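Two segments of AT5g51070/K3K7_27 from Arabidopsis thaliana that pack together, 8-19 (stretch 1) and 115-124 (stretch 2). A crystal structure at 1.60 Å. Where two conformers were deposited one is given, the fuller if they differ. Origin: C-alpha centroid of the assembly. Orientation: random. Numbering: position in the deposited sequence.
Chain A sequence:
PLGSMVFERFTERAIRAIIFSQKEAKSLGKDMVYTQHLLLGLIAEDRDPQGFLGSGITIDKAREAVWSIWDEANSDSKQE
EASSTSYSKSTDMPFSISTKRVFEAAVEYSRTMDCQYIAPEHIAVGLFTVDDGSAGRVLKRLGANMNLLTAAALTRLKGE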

# COMPACT_ATOMS: atom_id res chain seq x y z
N GLU A 8 -4.94 12.32 10.89
CA GLU A 8 -5.01 12.39 12.33
C GLU A 8 -5.32 11.04 12.96
O GLU A 8 -4.71 10.67 13.93
CB GLU A 8 -6.07 13.44 12.78
CG GLU A 8 -6.47 13.34 14.26
CD GLU A 8 -7.60 14.30 14.65
OE1 GLU A 8 -7.48 15.46 14.28
OE2 GLU A 8 -8.57 13.91 15.35
N ARG A 9 -6.24 10.32 12.34
CA ARG A 9 -6.61 9.04 12.87
C ARG A 9 -5.81 7.86 12.40
O ARG A 9 -6.07 6.79 12.80
CB ARG A 9 -8.09 8.80 12.75
CG ARG A 9 -8.83 9.65 13.75
CD ARG A 9 -10.17 9.08 14.07
NE ARG A 9 -10.86 9.93 14.99
CZ ARG A 9 -11.30 9.56 16.17
NH1 ARG A 9 -11.17 8.32 16.56
NH2 ARG A 9 -11.91 10.45 16.95
N PHE A 10 -4.83 8.11 11.56
CA PHE A 10 -3.97 7.05 11.09
C PHE A 10 -2.94 6.70 12.17
O PHE A 10 -2.37 7.56 12.75
CB PHE A 10 -3.27 7.44 9.78
CG PHE A 10 -4.13 7.37 8.55
CD1 PHE A 10 -5.26 8.11 8.45
CD2 PHE A 10 -3.77 6.60 7.48
CE1 PHE A 10 -6.05 8.05 7.33
CE2 PHE A 10 -4.55 6.55 6.36
CZ PHE A 10 -5.70 7.29 6.29
N THR A 11 -2.74 5.42 12.41
CA THR A 11 -1.81 5.01 13.39
C THR A 11 -0.37 5.29 12.97
O THR A 11 -0.07 5.50 11.83
CB THR A 11 -1.89 3.53 13.74
OG1 THR A 11 -1.41 2.73 12.67
CG2 THR A 11 -3.33 3.15 14.10
N GLU A 12 0.48 5.29 13.98
CA GLU A 12 1.99 5.39 13.71
C GLU A 12 2.60 4.34 12.60
O GLU A 12 3.27 4.74 11.75
CB GLU A 12 2.79 5.25 15.01
CG GLU A 12 4.28 5.32 14.81
CD GLU A 12 5.08 4.85 16.03
OE1 GLU A 12 4.52 4.65 17.13
OE2 GLU A 12 6.27 4.55 15.87
N ARG A 13 2.10 3.12 12.68
CA ARG A 13 2.42 2.15 11.70
C ARG A 13 1.86 2.55 10.35
O ARG A 13 2.50 2.32 9.38
CB ARG A 13 1.88 0.76 12.00
CG ARG A 13 2.39 0.14 13.28
CD ARG A 13 1.93 -1.30 13.46
NE ARG A 13 2.21 -2.05 12.26
CZ ARG A 13 1.39 -2.93 11.73
NH1 ARG A 13 0.26 -3.21 12.33
NH2 ARG A 13 1.71 -3.48 10.58
N ALA A 14 0.64 3.04 10.33
CA ALA A 14 0.07 3.36 9.04
C ALA A 14 0.83 4.51 8.36
O ALA A 14 1.01 4.51 7.20
CB ALA A 14 -1.39 3.72 9.20
N ILE A 15 1.17 5.48 9.17
CA ILE A 15 1.89 6.63 8.68
C ILE A 15 3.26 6.21 8.17
O ILE A 15 3.67 6.68 7.18
CB ILE A 15 2.05 7.72 9.77
CG1 ILE A 15 0.70 8.25 10.21
CG2 ILE A 15 2.99 8.82 9.32
CD1 ILE A 15 0.13 9.14 9.20
N ARG A 16 3.90 5.29 8.86
CA ARG A 16 5.18 4.82 8.43
C ARG A 16 5.08 4.10 7.09
O ARG A 16 5.87 4.31 6.23
CB ARG A 16 5.81 3.95 9.50
CG ARG A 16 7.20 3.45 9.22
CD ARG A 16 7.64 2.56 10.38
NE ARG A 16 7.64 3.27 11.63
CZ ARG A 16 6.98 2.86 12.69
NH1 ARG A 16 6.21 1.77 12.62
NH2 ARG A 16 7.07 3.55 13.78
N ALA A 17 4.06 3.29 6.92
CA ALA A 17 3.88 2.62 5.67
C ALA A 17 3.67 3.60 4.52
O ALA A 17 4.09 3.39 3.43
CB ALA A 17 2.68 1.66 5.74
N ILE A 18 2.93 4.63 4.82
CA ILE A 18 2.70 5.68 3.82
C ILE A 18 3.99 6.43 3.41
O ILE A 18 4.27 6.59 2.27
CB ILE A 18 1.61 6.65 4.28
CG1 ILE A 18 0.31 5.90 4.36
CG2 ILE A 18 1.50 7.83 3.35
CD1 ILE A 18 -0.78 6.68 5.01
N ILE A 19 4.76 6.80 4.41
CA ILE A 19 6.06 7.40 4.14
C ILE A 19 6.96 6.43 3.35
O ILE A 19 7.67 6.82 2.47
CB ILE A 19 6.72 7.82 5.46
CG1 ILE A 19 5.96 9.00 6.03
CG2 ILE A 19 8.17 8.17 5.27
CD1 ILE A 19 6.24 9.29 7.48
N CYS A 115 -13.96 1.27 14.38
CA CYS A 115 -12.58 1.47 14.98
C CYS A 115 -12.09 3.07 15.15
O CYS A 115 -12.64 3.89 14.52
CB CYS A 115 -11.68 0.83 13.93
SG CYS A 115 -10.08 0.67 14.59
N GLN A 116 -11.31 3.29 16.16
CA GLN A 116 -10.89 4.60 16.47
C GLN A 116 -9.71 5.06 15.61
O GLN A 116 -9.33 6.16 15.67
CB GLN A 116 -10.52 4.71 17.95
CG GLN A 116 -11.71 4.49 18.88
CD GLN A 116 -12.82 5.48 18.66
OE1 GLN A 116 -12.58 6.64 18.36
NE2 GLN A 116 -14.04 5.04 18.83
N TYR A 117 -9.16 4.15 14.85
CA TYR A 117 -7.91 4.39 14.16
C TYR A 117 -7.93 3.77 12.79
O TYR A 117 -8.68 2.92 12.55
CB TYR A 117 -6.73 3.81 14.93
CG TYR A 117 -6.84 2.34 15.31
CD1 TYR A 117 -6.56 1.37 14.40
CD2 TYR A 117 -7.22 1.93 16.58
CE1 TYR A 117 -6.65 0.05 14.69
CE2 TYR A 117 -7.29 0.62 16.90
CZ TYR A 117 -7.03 -0.33 15.96
OH TYR A 117 -7.12 -1.65 16.29
N ILE A 118 -7.05 4.22 11.91
CA ILE A 118 -6.83 3.59 10.62
C ILE A 118 -5.43 2.99 10.69
O ILE A 118 -4.48 3.68 10.83
CB ILE A 118 -6.86 4.58 9.44
CG1 ILE A 118 -8.24 5.15 9.18
CG2 ILE A 118 -6.47 3.90 8.16
CD1 ILE A 118 -8.59 6.33 10.00
N ALA A 119 -5.39 1.69 10.66
CA ALA A 119 -4.18 0.93 10.71
C ALA A 119 -3.74 0.49 9.32
O ALA A 119 -4.42 0.57 8.41
CB ALA A 119 -4.32 -0.27 11.63
N PRO A 120 -2.53 -0.06 9.26
CA PRO A 120 -2.07 -0.57 7.97
C PRO A 120 -3.02 -1.65 7.39
O PRO A 120 -3.15 -1.80 6.23
CB PRO A 120 -0.71 -1.20 8.31
CG PRO A 120 -0.22 -0.42 9.43
CD PRO A 120 -1.45 -0.16 10.25
N GLU A 121 -3.63 -2.38 8.30
CA GLU A 121 -4.52 -3.44 7.91
C GLU A 121 -5.76 -2.90 7.19
O GLU A 121 -6.22 -3.48 6.30
CB GLU A 121 -4.87 -4.29 9.10
CG GLU A 121 -3.68 -5.09 9.55
CD GLU A 121 -2.68 -4.34 10.40
OE1 GLU A 121 -2.91 -3.30 10.94
OE2 GLU A 121 -1.65 -4.90 10.54
N HIS A 122 -6.26 -1.76 7.64
CA HIS A 122 -7.34 -1.10 6.96
C HIS A 122 -6.92 -0.64 5.59
O HIS A 122 -7.68 -0.68 4.68
CB HIS A 122 -7.82 0.12 7.70
CG HIS A 122 -8.42 -0.16 9.06
ND1 HIS A 122 -7.89 0.24 10.20
CD2 HIS A 122 -9.56 -0.84 9.39
CE1 HIS A 122 -8.65 -0.15 11.20
NE2 HIS A 122 -9.66 -0.82 10.70
N ILE A 123 -5.71 -0.12 5.49
CA ILE A 123 -5.16 0.27 4.20
C ILE A 123 -5.02 -0.92 3.27
O ILE A 123 -5.29 -0.82 2.14
CB ILE A 123 -3.80 1.03 4.30
CG1 ILE A 123 -3.98 2.27 5.18
CG2 ILE A 123 -3.26 1.33 2.91
CD1 ILE A 123 -2.69 2.98 5.57
N ALA A 124 -4.58 -2.03 3.81
CA ALA A 124 -4.49 -3.23 2.98
C ALA A 124 -5.86 -3.69 2.46
O ALA A 124 -5.96 -4.06 1.36
CB ALA A 124 -3.81 -4.36 3.74

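The three largest shares of the 611 Å² buried between these segments belong to Arg9 (94 Å²), Ile118 (90 Å²) and Pro120 (71 Å²).

Ile118 is held through its backbone at both ends of the residue. Its N donates to Arg9 O (2.9 Å, N-H...O angle 160°), and its O accepts from Thr11 N (2.9 Å, 169°). This pair of nearly straight bonds flanks Phe10, whose CA lies 4.5 Å from Ile118 CA, and defines a single beta bridge. The Ile118 side chain uses the same proximity: CG2 sits 3.8 Å from the centroid of the Phe10 ring, 15° off its normal, a CH-pi contact over the face, while CD1 reaches Arg9 CB at 3.7 Å. A branched aliphatic chain suits a buried site touching both an aromatic face and the aliphatic base of an arginine.

Arg9, though exposed, points its CA-to-CB bond toward stretch 2. Its extended chain (chi2 and chi3 both t) carries NH1 to Gln116, where it donates to the backbone O (3.0 Å) and to OE1 (2.8 Å). Gln116, with chi1 and chi2 both m, thus offers two acceptors to one nitrogen.

Pro120 opens the second helix, its phi of -58° being compatible with the ring. Its CG packs 3.5 Å from Arg13 CB and lies over one face of the Arg13 guanidinium. That group's edge serves a different partner: NH1 forms a salt bridge with Glu121 OE2 (3.1 Å, 162°). On stretch 1, Thr11 OG1 caps the helix by accepting from Ala14 N (3.1 Å).

The Ala14 methyl fits a close approach, Ala14 CA to Pro120 CA being 4.6 Å: its CB lies 3.5 Å from Ile118 O, 4.0 Å from Pro120 CD and 3.9 Å from Ile123 CD1. The latter methyl also meets Phe10 CE2 (4.1 Å) and Ile18 CD1 (4.2 Å), extending the buried apolar layer between the two stretches.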